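Local coordinates for glycosyl hydrolases family 2, sugar binding domain protein (Bacteroides uniformis str. 3978 T3 ii, PDB 6D1P), which probably hydrolyses O-glycosidic bonds of glucuronides as a gut bacterial beta-glucuronidase of glycosyl hydrolase family 2, at residues V79-N84 against G771-Q776; Q750-G755 against I775-G780; N74-V79 against L763-T768; V599-G604 against G767-S772. All coordinates share one frame; numbering follows the deposited sequence.

Interaction 1 (V79-N84 against G771-Q776); sequences VDPDVN and GSRRIQ. With K (potassium ion), chain J.
P81 rests its ring against the guanidinium end of R774, with P81 CB 3.7 Å from R774 NH1, and the next residue brings the charge. D82, R773 and R774 form a salt-bridge network that ties a type I turn, D80 to V83 in the sugar-binding domain, to the start of strand 774-776. The carboxylate of D82 is shared out oxygen by oxygen. OD1 of D82 accepts from R773 NH2 at 2.9 Å and OD2 of D82 from R774 NH2 at 3.0 Å, each through its syn lone pair; R774 NH1 adds a weak bond to OD2. Neither guanidinium lies flat with the acid: the planes are 37° apart for R773 and 69° for R774. Both arginines start with CG anti to the backbone N and bend at chi3, which brings R773 NH2 and R774 NH2, two donors, to 2.9 Å; the carboxylate probably offsets their like charges. The main partner of R774 is E753 on strand 751-756, so an alanine here would remove a link from the turn to that strand and would probably leave the D82 carboxylate with R773 as its one arginine partner in this contact. The turn has its own bracing in an Asx turn, D82 N to D80 OD1 at 2.9 Å. On the potassium ion, D80 O and V83 O both sit at 2.8 Å.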
loop_
_atom_site.group_PDB
_atom_site.type_symbol
_atom_site.label_atom_id
_atom_site.label_comp_id
_atom_site.label_asym_id
_atom_site.label_seq_id
_atom_site.Cartn_x
_atom_site.Cartn_y
_atom_site.Cartn_z
ATOM N N VAL A 79 9.906 0.152 -8.957
ATOM C CA VAL A 79 10.285 1.201 -9.895
ATOM C C VAL A 79 9.141 2.152 -10.205
ATOM O O VAL A 79 9.320 3.063 -11.023
ATOM C CB VAL A 79 10.866 0.617 -11.200
ATOM C CG1 VAL A 79 12.172 -0.187 -10.924
ATOM C CG2 VAL A 79 9.831 -0.237 -11.924
ATOM N N ASP A 80 7.983 1.985 -9.584
ATOM C CA ASP A 80 6.935 2.993 -9.693
ATOM C C ASP A 80 7.488 4.329 -9.219
ATOM O O ASP A 80 7.883 4.440 -8.053
ATOM C CB ASP A 80 5.737 2.598 -8.849
ATOM C CG ASP A 80 4.542 3.541 -9.024
ATOM O OD1 ASP A 80 4.698 4.795 -9.057
ATOM O OD2 ASP A 80 3.432 2.993 -9.127
ATOM N N PRO A 81 7.527 5.362 -10.063
ATOM C CA PRO A 81 8.207 6.608 -9.668
ATOM C C PRO A 81 7.512 7.379 -8.558
ATOM O O PRO A 81 8.114 8.319 -8.021
ATOM C CB PRO A 81 8.223 7.417 -10.969
ATOM C CG PRO A 81 6.980 6.949 -11.671
ATOM C CD PRO A 81 6.873 5.482 -11.375
ATOM N N ASP A 82 6.277 7.035 -8.192
ATOM C CA ASP A 82 5.517 7.879 -7.282
ATOM C C ASP A 82 5.286 7.274 -5.902
ATOM O O ASP A 82 4.635 7.918 -5.076
ATOM C CB ASP A 82 4.164 8.267 -7.922
ATOM C CG ASP A 82 4.337 9.102 -9.198
ATOM O OD1 ASP A 82 3.826 8.706 -10.273
ATOM O OD2 ASP A 82 5.016 10.149 -9.135
ATOM N N VAL A 83 5.801 6.084 -5.607
ATOM C CA VAL A 83 5.535 5.464 -4.316
ATOM C C VAL A 83 6.820 4.903 -3.729
ATOM O O VAL A 83 7.764 4.565 -4.448
ATOM C CB VAL A 83 4.476 4.351 -4.423
ATOM C CG1 VAL A 83 3.137 4.920 -4.863
ATOM C CG2 VAL A 83 4.937 3.329 -5.407
ATOM N N ASN A 84 6.859 4.812 -2.403
ATOM C CA ASN A 84 7.885 4.003 -1.774
ATOM C C ASN A 84 7.536 2.536 -1.959
ATOM O O ASN A 84 6.394 2.135 -1.729
ATOM C CB ASN A 84 7.989 4.318 -0.289
ATOM C CG ASN A 84 8.254 5.777 -0.016
ATOM O OD1 ASN A 84 9.105 6.414 -0.659
ATOM N ND2 ASN A 84 7.526 6.322 0.967
ATOM N N GLY A 771 9.404 1.199 -20.950
ATOM C CA GLY A 771 8.406 0.742 -20.005
ATOM C C GLY A 771 8.361 1.586 -18.745
ATOM O O GLY A 771 8.106 1.064 -17.649
ATOM N N SER A 772 8.599 2.891 -18.889
ATOM C CA SER A 772 8.606 3.823 -17.768
ATOM C C SER A 772 7.613 4.942 -18.025
ATOM O O SER A 772 7.624 5.554 -19.100
ATOM C CB SER A 772 10.006 4.404 -17.532
ATOM O OG SER A 772 10.918 3.361 -17.255
ATOM N N ARG A 773 6.771 5.204 -17.021
ATOM C CA ARG A 773 5.790 6.285 -17.065
ATOM C C ARG A 773 6.448 7.660 -17.018
ATOM O O ARG A 773 5.919 8.626 -17.592
ATOM C CB ARG A 773 4.827 6.136 -15.882
ATOM C CG ARG A 773 3.662 7.105 -15.923
ATOM C CD ARG A 773 2.820 7.079 -14.661
ATOM N NE ARG A 773 3.308 8.019 -13.652
ATOM C CZ ARG A 773 3.168 9.341 -13.738
ATOM N NH1 ARG A 773 2.560 9.889 -14.794
ATOM N NH2 ARG A 773 3.642 10.114 -12.769
ATOM N N ARG A 774 7.567 7.778 -16.294
ATOM C CA ARG A 774 8.354 9.004 -16.238
ATOM C C ARG A 774 9.825 8.678 -16.472
ATOM O O ARG A 774 10.383 7.792 -15.821
ATOM C CB ARG A 774 8.184 9.719 -14.899
ATOM C CG ARG A 774 9.016 10.969 -14.790
ATOM C CD ARG A 774 8.963 11.477 -13.380
ATOM N NE ARG A 774 7.578 11.696 -13.014
ATOM C CZ ARG A 774 7.068 11.492 -11.802
ATOM N NH1 ARG A 774 7.828 11.060 -10.799
ATOM N NH2 ARG A 774 5.784 11.730 -11.600
ATOM N N ILE A 775 10.454 9.414 -17.379
ATOM C CA ILE A 775 11.815 9.107 -17.787
ATOM C C ILE A 775 12.409 10.355 -18.420
ATOM O O ILE A 775 11.742 11.062 -19.183
ATOM C CB ILE A 775 11.829 7.887 -18.749
ATOM C CG1 ILE A 775 13.233 7.501 -19.177
ATOM C CG2 ILE A 775 11.035 8.177 -19.980
ATOM C CD1 ILE A 775 13.265 6.196 -19.974
ATOM N N GLN A 776 13.675 10.618 -18.104
ATOM C CA GLN A 776 14.393 11.691 -18.782
ATOM C C GLN A 776 14.528 11.396 -20.269
ATOM O O GLN A 776 14.730 10.248 -20.673
ATOM C CB GLN A 776 15.777 11.867 -18.183
ATOM C CG GLN A 776 15.765 12.503 -16.814
ATOM C CD GLN A 776 17.174 12.610 -16.264
ATOM O OE1 GLN A 776 18.152 12.510 -17.013
ATOM N NE2 GLN A 776 17.286 12.779 -14.953
HETATM K K K J . 9.425 3.060 -6.102
HETATM O O HOH W 1 10.779 2.702 -3.615
#

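Interaction 2 (Q750-G755 against I775-G780); sequences QFIEFG and IQAANG
I775 opens the strand pairing. Its N donates to I752 O at 3.0 Å, in the carbonyl plane, and its O takes I752 N at 2.9 Å, so the two isoleucines make an antiparallel hydrogen-bonded pair that joins outer strand 774-776 to strand 751-756 in a four-stranded sheet near the C-terminus. Their side chains share one face of that sheet, where A782 packs on both. Q776 follows as the non-hydrogen-bonded partner of F751, on the other face. Its CG stands over the centre of the F751 ring, 3.5 Å from the centroid and 6° off the normal, a well-centred CH-pi contact. The amide beyond is turned 82° to the ring, with its OE1 bonded to R521 and its NE2 3.5 Å from F751 CE2. An alanine in place of F751 would remove the ring under Q776 CG and would probably leave that chain less firmly placed, steadied chiefly at its amide end by R521. Just past the strand, A777 N adds a backbone bond to Q750 O at 2.8 Å, and its CB meets I752 CD1 at 3.8 Å, beside L737. The chemistry implies a division of labour: backbone bonds fix the register, the I752 face makes apolar packing, and the F751 face holds a polar side chain by its aliphatic part.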
loop_
_atom_site.group_PDB
_atom_site.type_symbol
_atom_site.label_atom_id
_atom_site.label_comp_id
_atom_site.label_asym_id
_atom_site.label_seq_id
_atom_site.Cartn_x
_atom_site.Cartn_y
_atom_site.Cartn_z
ATOM N N GLN A 750 15.112 16.679 -20.107
ATOM C CA GLN A 750 13.911 16.825 -19.278
ATOM C C GLN A 750 13.236 15.484 -19.034
ATOM O O GLN A 750 13.096 14.658 -19.946
ATOM C CB GLN A 750 12.883 17.754 -19.945
ATOM C CG GLN A 750 13.223 19.242 -19.974
ATOM C CD GLN A 750 14.264 19.603 -21.030
ATOM O OE1 GLN A 750 14.757 18.739 -21.781
ATOM N NE2 GLN A 750 14.620 20.884 -21.078
ATOM N N PHE A 751 12.807 15.285 -17.796
ATOM C CA PHE A 751 11.822 14.254 -17.496
ATOM C C PHE A 751 10.560 14.471 -18.317
ATOM O O PHE A 751 10.058 15.594 -18.444
ATOM C CB PHE A 751 11.467 14.253 -16.003
ATOM C CG PHE A 751 12.388 13.420 -15.175
ATOM C CD1 PHE A 751 12.379 12.038 -15.297
ATOM C CD2 PHE A 751 13.285 14.011 -14.291
ATOM C CE1 PHE A 751 13.253 11.242 -14.542
ATOM C CE2 PHE A 751 14.131 13.237 -13.527
ATOM C CZ PHE A 751 14.123 11.844 -13.653
ATOM N N ILE A 752 10.046 13.378 -18.869
ATOM C CA ILE A 752 8.793 13.372 -19.606
ATOM C C ILE A 752 7.897 12.318 -18.973
ATOM O O ILE A 752 8.380 11.256 -18.567
ATOM C CB ILE A 752 9.032 13.102 -21.108
ATOM C CG1 ILE A 752 9.735 14.294 -21.744
ATOM C CG2 ILE A 752 7.730 12.923 -21.837
ATOM C CD1 ILE A 752 10.447 13.928 -23.025
ATOM N N GLU A 753 6.601 12.630 -18.867
ATOM C CA GLU A 753 5.600 11.773 -18.240
ATOM C C GLU A 753 4.488 11.399 -19.210
ATOM O O GLU A 753 3.982 12.244 -19.944
ATOM C CB GLU A 753 4.960 12.458 -17.045
ATOM C CG GLU A 753 5.945 12.793 -15.973
ATOM C CD GLU A 753 5.287 13.524 -14.837
ATOM O OE1 GLU A 753 4.132 13.948 -15.020
ATOM O OE2 GLU A 753 5.919 13.670 -13.773
ATOM N N PHE A 754 4.067 10.146 -19.163
ATOM C CA PHE A 754 3.006 9.657 -20.015
ATOM C C PHE A 754 1.732 9.397 -19.214
ATOM O O PHE A 754 1.771 9.022 -18.041
ATOM C CB PHE A 754 3.438 8.383 -20.730
ATOM C CG PHE A 754 4.575 8.577 -21.673
ATOM C CD1 PHE A 754 5.850 8.138 -21.334
ATOM C CD2 PHE A 754 4.377 9.196 -22.906
ATOM C CE1 PHE A 754 6.921 8.294 -22.221
ATOM C CE2 PHE A 754 5.441 9.366 -23.803
ATOM C CZ PHE A 754 6.716 8.908 -23.458
ATOM N N GLY A 755 0.594 9.616 -19.870
ATOM C CA GLY A 755 -0.695 9.289 -19.300
ATOM C C GLY A 755 -1.560 8.656 -20.371
ATOM O O GLY A 755 -1.200 8.631 -21.549
ATOM N N ILE A 775 10.454 9.414 -17.379
ATOM C CA ILE A 775 11.815 9.107 -17.787
ATOM C C ILE A 775 12.409 10.355 -18.420
ATOM O O ILE A 775 11.742 11.062 -19.183
ATOM C CB ILE A 775 11.829 7.887 -18.749
ATOM C CG1 ILE A 775 13.233 7.501 -19.177
ATOM C CG2 ILE A 775 11.035 8.177 -19.980
ATOM C CD1 ILE A 775 13.265 6.196 -19.974
ATOM N N GLN A 776 13.675 10.618 -18.104
ATOM C CA GLN A 776 14.393 11.691 -18.782
ATOM C C GLN A 776 14.528 11.396 -20.269
ATOM O O GLN A 776 14.730 10.248 -20.673
ATOM C CB GLN A 776 15.777 11.867 -18.183
ATOM C CG GLN A 776 15.765 12.503 -16.814
ATOM C CD GLN A 776 17.174 12.610 -16.264
ATOM O OE1 GLN A 776 18.152 12.510 -17.013
ATOM N NE2 GLN A 776 17.286 12.779 -14.953
ATOM N N ALA A 777 14.422 12.443 -21.081
ATOM C CA ALA A 777 14.562 12.293 -22.521
ATOM C C ALA A 777 15.981 11.846 -22.884
ATOM O O ALA A 777 16.952 12.139 -22.180
ATOM C CB ALA A 777 14.232 13.610 -23.213
ATOM N N ALA A 778 16.088 11.103 -23.983
ATOM C CA ALA A 778 17.356 10.587 -24.495
ATOM C C ALA A 778 17.592 11.293 -25.824
ATOM O O ALA A 778 16.994 10.920 -26.838
ATOM C CB ALA A 778 17.310 9.075 -24.664
ATOM N N ASN A 779 18.428 12.331 -25.805
ATOM C CA ASN A 779 18.634 13.207 -26.963
ATOM C C ASN A 779 17.299 13.728 -27.503
ATOM O O ASN A 779 16.999 13.627 -28.693
ATOM C CB ASN A 779 19.448 12.494 -28.053
ATOM C CG ASN A 779 20.799 12.023 -27.543
ATOM O OD1 ASN A 779 21.060 10.822 -27.450
ATOM N ND2 ASN A 779 21.662 12.972 -27.187
ATOM N N GLY A 780 16.495 14.298 -26.602
ATOM C CA GLY A 780 15.231 14.913 -26.965
ATOM C C GLY A 780 14.091 13.951 -27.206
ATOM O O GLY A 780 13.091 14.325 -27.825
#

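Interaction 3 (N74-V79 against L763-T768); sequences NAEDAV and LRNQGT. With K (potassium ion), chain J.
V79 makes the tight half of this meeting between two loops, one from the sugar-binding domain and one between strands 751-756 and 774-776. Its CG2 branch, in the crowded position between backbone N and carbonyl carbon, pushes against the peptide after N765, 3.3 Å from N765 O, and lies 3.7 Å from G767 N. A CB on G767 would stand close to V79 CG1, so the bare backbone lets the valine settle there. N765, with positive phi, turns its CB to within 3.6 Å of E76 O.

The other half is looser and faces solvent. E76 is exposed and stretches an extended chain across N765 at about a right angle, and N765 ND2 reaches E76 OE2 only by a weak bond of 3.3 Å, with carboxylate and amide planes 71° apart. Nearby, a water joins A75 O, at 2.7 Å, to N765 O, at 2.8 Å, doing indirectly what the two carbonyls cannot do for each other. Each loop also holds itself: Q766 NE2 gives R764 O a nearly straight bond of 2.9 Å, and the carbonyls of D77 and A78 coordinate potassium together with D80 and V83. The chemistry implies a joint that depends on shape and water more than on charge, between loops shaped separately, one of them around a cation.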
loop_
_atom_site.group_PDB
_atom_site.type_symbol
_atom_site.label_atom_id
_atom_site.label_comp_id
_atom_site.label_asym_id
_atom_site.label_seq_id
_atom_site.Cartn_x
_atom_site.Cartn_y
_atom_site.Cartn_z
ATOM N N ASN A 74 6.999 -6.653 -4.834
ATOM C CA ASN A 74 7.436 -5.394 -5.416
ATOM C C ASN A 74 7.658 -5.521 -6.919
ATOM O O ASN A 74 8.429 -4.752 -7.509
ATOM C CB ASN A 74 8.695 -4.903 -4.701
ATOM C CG ASN A 74 8.588 -5.019 -3.188
ATOM O OD1 ASN A 74 9.175 -5.917 -2.592
ATOM N ND2 ASN A 74 7.829 -4.105 -2.556
ATOM N N ALA A 75 6.965 -6.495 -7.534
ATOM C CA ALA A 75 7.038 -6.721 -8.972
ATOM C C ALA A 75 6.872 -5.428 -9.761
ATOM O O ALA A 75 7.505 -5.245 -10.805
ATOM C CB ALA A 75 5.973 -7.743 -9.389
ATOM N N GLU A 76 6.040 -4.521 -9.284
ATOM C CA GLU A 76 5.894 -3.252 -9.979
ATOM C C GLU A 76 6.309 -2.045 -9.155
ATOM O O GLU A 76 6.861 -1.091 -9.718
ATOM C CB GLU A 76 4.437 -3.057 -10.447
ATOM C CG GLU A 76 4.172 -3.584 -11.849
ATOM C CD GLU A 76 2.897 -3.003 -12.477
ATOM O OE1 GLU A 76 2.597 -3.366 -13.653
ATOM O OE2 GLU A 76 2.207 -2.187 -11.802
ATOM N N ASP A 77 6.036 -2.031 -7.844
ATOM C CA ASP A 77 6.211 -0.780 -7.126
ATOM C C ASP A 77 7.675 -0.474 -6.811
ATOM O O ASP A 77 7.971 0.655 -6.391
ATOM C CB ASP A 77 5.324 -0.745 -5.850
ATOM C CG ASP A 77 5.852 -1.602 -4.678
ATOM O OD1 ASP A 77 6.835 -2.352 -4.802
ATOM O OD2 ASP A 77 5.249 -1.526 -3.588
ATOM N N ALA A 78 8.607 -1.415 -7.042
ATOM C CA ALA A 78 10.016 -1.077 -6.849
ATOM C C ALA A 78 10.409 0.103 -7.721
ATOM O O ALA A 78 11.148 0.982 -7.279
ATOM C CB ALA A 78 10.927 -2.282 -7.131
ATOM N N VAL A 79 9.906 0.152 -8.957
ATOM C CA VAL A 79 10.285 1.201 -9.895
ATOM C C VAL A 79 9.141 2.152 -10.205
ATOM O O VAL A 79 9.320 3.063 -11.023
ATOM C CB VAL A 79 10.866 0.617 -11.200
ATOM C CG1 VAL A 79 12.172 -0.187 -10.924
ATOM C CG2 VAL A 79 9.831 -0.237 -11.924
ATOM N N LEU A 763 2.423 0.166 -20.992
ATOM C CA LEU A 763 3.372 -0.754 -20.380
ATOM C C LEU A 763 4.273 0.086 -19.487
ATOM O O LEU A 763 5.194 0.750 -19.966
ATOM C CB LEU A 763 4.194 -1.502 -21.426
ATOM C CG LEU A 763 5.425 -2.195 -20.807
ATOM C CD1 LEU A 763 5.057 -3.564 -20.192
ATOM C CD2 LEU A 763 6.675 -2.296 -21.748
ATOM N N ARG A 764 4.021 0.082 -18.188
ATOM C CA ARG A 764 4.831 0.914 -17.325
ATOM C C ARG A 764 5.367 0.099 -16.156
ATOM O O ARG A 764 5.171 -1.123 -16.068
ATOM C CB ARG A 764 4.039 2.136 -16.842
ATOM C CG ARG A 764 2.731 1.855 -16.133
ATOM C CD ARG A 764 1.917 3.154 -16.109
ATOM N NE ARG A 764 0.530 2.955 -15.692
ATOM C CZ ARG A 764 -0.002 3.466 -14.581
ATOM N NH1 ARG A 764 0.735 4.222 -13.772
ATOM N NH2 ARG A 764 -1.281 3.232 -14.283
ATOM N N ASN A 765 6.070 0.814 -15.273
ATOM C CA ASN A 765 6.745 0.256 -14.095
ATOM C C ASN A 765 7.626 -0.946 -14.443
ATOM O O ASN A 765 7.653 -1.950 -13.729
ATOM C CB ASN A 765 5.732 -0.104 -13.003
ATOM C CG ASN A 765 4.856 1.059 -12.630
ATOM O OD1 ASN A 765 5.294 2.213 -12.594
ATOM N ND2 ASN A 765 3.599 0.771 -12.373
ATOM N N GLN A 766 8.378 -0.841 -15.538
ATOM C CA GLN A 766 9.320 -1.902 -15.879
ATOM C C GLN A 766 10.757 -1.587 -15.487
ATOM O O GLN A 766 11.552 -2.513 -15.298
ATOM C CB GLN A 766 9.263 -2.207 -17.382
ATOM C CG GLN A 766 7.871 -2.602 -17.882
ATOM C CD GLN A 766 7.382 -3.881 -17.239
ATOM O OE1 GLN A 766 7.975 -4.951 -17.424
ATOM N NE2 GLN A 766 6.298 -3.779 -16.462
ATOM N N GLY A 767 11.109 -0.308 -15.369
ATOM C CA GLY A 767 12.498 0.068 -15.166
ATOM C C GLY A 767 13.333 0.039 -16.431
ATOM O O GLY A 767 14.555 -0.123 -16.355
ATOM N N THR A 768 12.709 0.198 -17.589
ATOM C CA THR A 768 13.350 0.102 -18.894
ATOM C C THR A 768 13.146 1.401 -19.671
ATOM O O THR A 768 12.392 2.290 -19.253
ATOM C CB THR A 768 12.782 -1.079 -19.680
ATOM O OG1 THR A 768 11.359 -0.930 -19.759
ATOM C CG2 THR A 768 13.111 -2.388 -18.986
HETATM K K K J . 9.425 3.060 -6.102
HETATM O O HOH W 2 9.101 -4.063 -12.692
HETATM O O HOH W 1 10.779 2.702 -3.615
#

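Interaction 4 (V599-G604 against G767-S772); sequences VVQRDG and GTAQGS
Direct hydrogen bonding across this contact rests on the amide of Q601. Its chain runs extended beyond CG toward the other loop, and Q601 OE1 accepts from A769 N at 2.9 Å. The bond is almost straight at 175°, although the donor stands above the carbonyl plane, 40° out of it. Two waters widen the polar join. One donates to the same OE1 and bonds weakly to Q770 N; the other links R602 N, at 3.0 Å, to G767 O, at 2.7 Å.

Bonds inside each loop set the shapes that meet. Q601 to G604 is a type I turn closed by G604 N to Q601 O at 2.8 Å, while S772 OG donates to T768 O.

Van der Waals packing gathers round T768. Its CG2, anti to the carbonyl carbon, crosses the side chain of D603 at about a right angle, 3.8 Å from D603 CG, and also nears R602 CB. The D603 carboxylate has its polar partner further along the chain, OD1 being hydrogen-bonded to T605 OG1. R602 CB in turn lies 3.5 Å from G767 O. The missing side chain at G767 matters, since a CB there would collide with R602 CD.

Charge is handled beyond the two loops. The guanidinium of R602, which has G767 N at its edge, forms a salt bridge with D333, and D333 binds a sodium ion together with D580.

The arrangement is a domain interface: a turn ahead of helix 609-617 in the TIM-barrel domain docks on a loop of the C-terminal sheet, beside that sodium site.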
loop_
_atom_site.group_PDB
_atom_site.type_symbol
_atom_site.label_atom_id
_atom_site.label_comp_id
_atom_site.label_asym_id
_atom_site.label_seq_id
_atom_site.Cartn_x
_atom_site.Cartn_y
_atom_site.Cartn_z
ATOM N N VAL A 599 25.197 -3.052 -18.455
ATOM C CA VAL A 599 25.414 -2.968 -19.895
ATOM C C VAL A 599 24.218 -3.493 -20.670
ATOM O O VAL A 599 24.243 -3.515 -21.911
ATOM C CB VAL A 599 26.720 -3.671 -20.339
ATOM C CG1 VAL A 599 27.914 -2.827 -19.941
ATOM C CG2 VAL A 599 26.844 -5.073 -19.742
ATOM N N VAL A 600 23.159 -3.906 -19.971
ATOM C CA VAL A 600 21.887 -4.266 -20.583
ATOM C C VAL A 600 20.789 -3.702 -19.698
ATOM O O VAL A 600 20.969 -3.527 -18.485
ATOM C CB VAL A 600 21.686 -5.797 -20.758
ATOM C CG1 VAL A 600 22.888 -6.466 -21.448
ATOM C CG2 VAL A 600 21.403 -6.457 -19.432
ATOM N N GLN A 601 19.639 -3.433 -20.318
ATOM C CA GLN A 601 18.493 -2.854 -19.628
ATOM C C GLN A 601 17.901 -3.865 -18.656
ATOM O O GLN A 601 18.236 -5.055 -18.671
ATOM C CB GLN A 601 17.427 -2.416 -20.632
ATOM C CG GLN A 601 17.803 -1.200 -21.426
ATOM C CD GLN A 601 16.667 -0.712 -22.279
ATOM O OE1 GLN A 601 15.518 -0.584 -21.806
ATOM N NE2 GLN A 601 16.960 -0.444 -23.553
ATOM N N ARG A 602 16.968 -3.389 -17.836
ATOM C CA ARG A 602 16.417 -4.236 -16.786
ATOM C C ARG A 602 15.629 -5.419 -17.342
ATOM O O ARG A 602 15.461 -6.416 -16.629
ATOM C CB ARG A 602 15.553 -3.394 -15.852
ATOM C CG ARG A 602 15.163 -4.089 -14.567
ATOM C CD ARG A 602 14.662 -3.090 -13.542
ATOM N NE ARG A 602 14.328 -3.769 -12.311
ATOM C CZ ARG A 602 13.093 -3.927 -11.851
ATOM N NH1 ARG A 602 12.044 -3.427 -12.504
ATOM N NH2 ARG A 602 12.910 -4.577 -10.717
ATOM N N ASP A 603 15.183 -5.357 -18.605
ATOM C CA ASP A 603 14.537 -6.506 -19.233
ATOM C C ASP A 603 15.515 -7.372 -20.020
ATOM O O ASP A 603 15.085 -8.309 -20.704
ATOM C CB ASP A 603 13.373 -6.052 -20.140
ATOM C CG ASP A 603 13.834 -5.245 -21.369
ATOM O OD1 ASP A 603 15.049 -5.026 -21.532
ATOM O OD2 ASP A 603 12.966 -4.823 -22.183
ATOM N N GLY A 604 16.813 -7.076 -19.949
ATOM C CA GLY A 604 17.801 -7.818 -20.698
ATOM C C GLY A 604 18.114 -7.261 -22.066
ATOM O O GLY A 604 18.953 -7.830 -22.765
ATOM N N GLY A 767 11.109 -0.308 -15.369
ATOM C CA GLY A 767 12.498 0.068 -15.166
ATOM C C GLY A 767 13.333 0.039 -16.431
ATOM O O GLY A 767 14.555 -0.123 -16.355
ATOM N N THR A 768 12.709 0.198 -17.589
ATOM C CA THR A 768 13.350 0.102 -18.894
ATOM C C THR A 768 13.146 1.401 -19.671
ATOM O O THR A 768 12.392 2.290 -19.253
ATOM C CB THR A 768 12.782 -1.079 -19.680
ATOM O OG1 THR A 768 11.359 -0.930 -19.759
ATOM C CG2 THR A 768 13.111 -2.388 -18.986
ATOM N N ALA A 769 13.803 1.491 -20.833
ATOM C CA ALA A 769 13.701 2.689 -21.675
ATOM C C ALA A 769 12.301 2.891 -22.251
ATOM O O ALA A 769 11.906 4.026 -22.528
ATOM C CB ALA A 769 14.702 2.622 -22.828
ATOM N N GLN A 770 11.549 1.821 -22.472
ATOM C CA GLN A 770 10.251 1.950 -23.118
ATOM C C GLN A 770 9.116 1.489 -22.216
ATOM O O GLN A 770 7.971 1.400 -22.674
ATOM C CB GLN A 770 10.245 1.182 -24.445
ATOM C CG GLN A 770 11.297 1.684 -25.435
ATOM C CD GLN A 770 11.314 0.899 -26.763
ATOM O OE1 GLN A 770 10.870 -0.250 -26.835
ATOM N NE2 GLN A 770 11.835 1.527 -27.810
ATOM N N GLY A 771 9.404 1.199 -20.950
ATOM C CA GLY A 771 8.406 0.742 -20.005
ATOM C C GLY A 771 8.361 1.586 -18.745
ATOM O O GLY A 771 8.106 1.064 -17.649
ATOM N N SER A 772 8.599 2.891 -18.889
ATOM C CA SER A 772 8.606 3.823 -17.768
ATOM C C SER A 772 7.613 4.942 -18.025
ATOM O O SER A 772 7.624 5.554 -19.100
ATOM C CB SER A 772 10.006 4.404 -17.532
ATOM O OG SER A 772 10.918 3.361 -17.255
HETATM O O HOH W 3 13.167 -1.048 -23.287
HETATM O O HOH W 4 16.709 -0.395 -17.955
#

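How the interactions relate
The loop between strands 751-756 and 774-776 supplies one side of interactions 3 and 4 and, with strand 774-776, of interaction 1; interaction 2 pairs the two strands that bound it. The loop thus joins the sugar-binding domain in interactions 1 and 3 to the TIM-barrel domain in interaction 4. Interactions 1 and 3 lie closest, their centres about 7 Å apart, and share V79 and one potassium ion, which takes two carbonyls from each. R774 NE meets E753 OE2 at 2.7 Å to couple interactions 1 and 2. Q766 N probably bonds to G771 O at 2.9 Å, and Q766 O to R602 NH1 at 3.0 Å. R602 also touches V79, and its side chain is about 4 Å from a sodium ion.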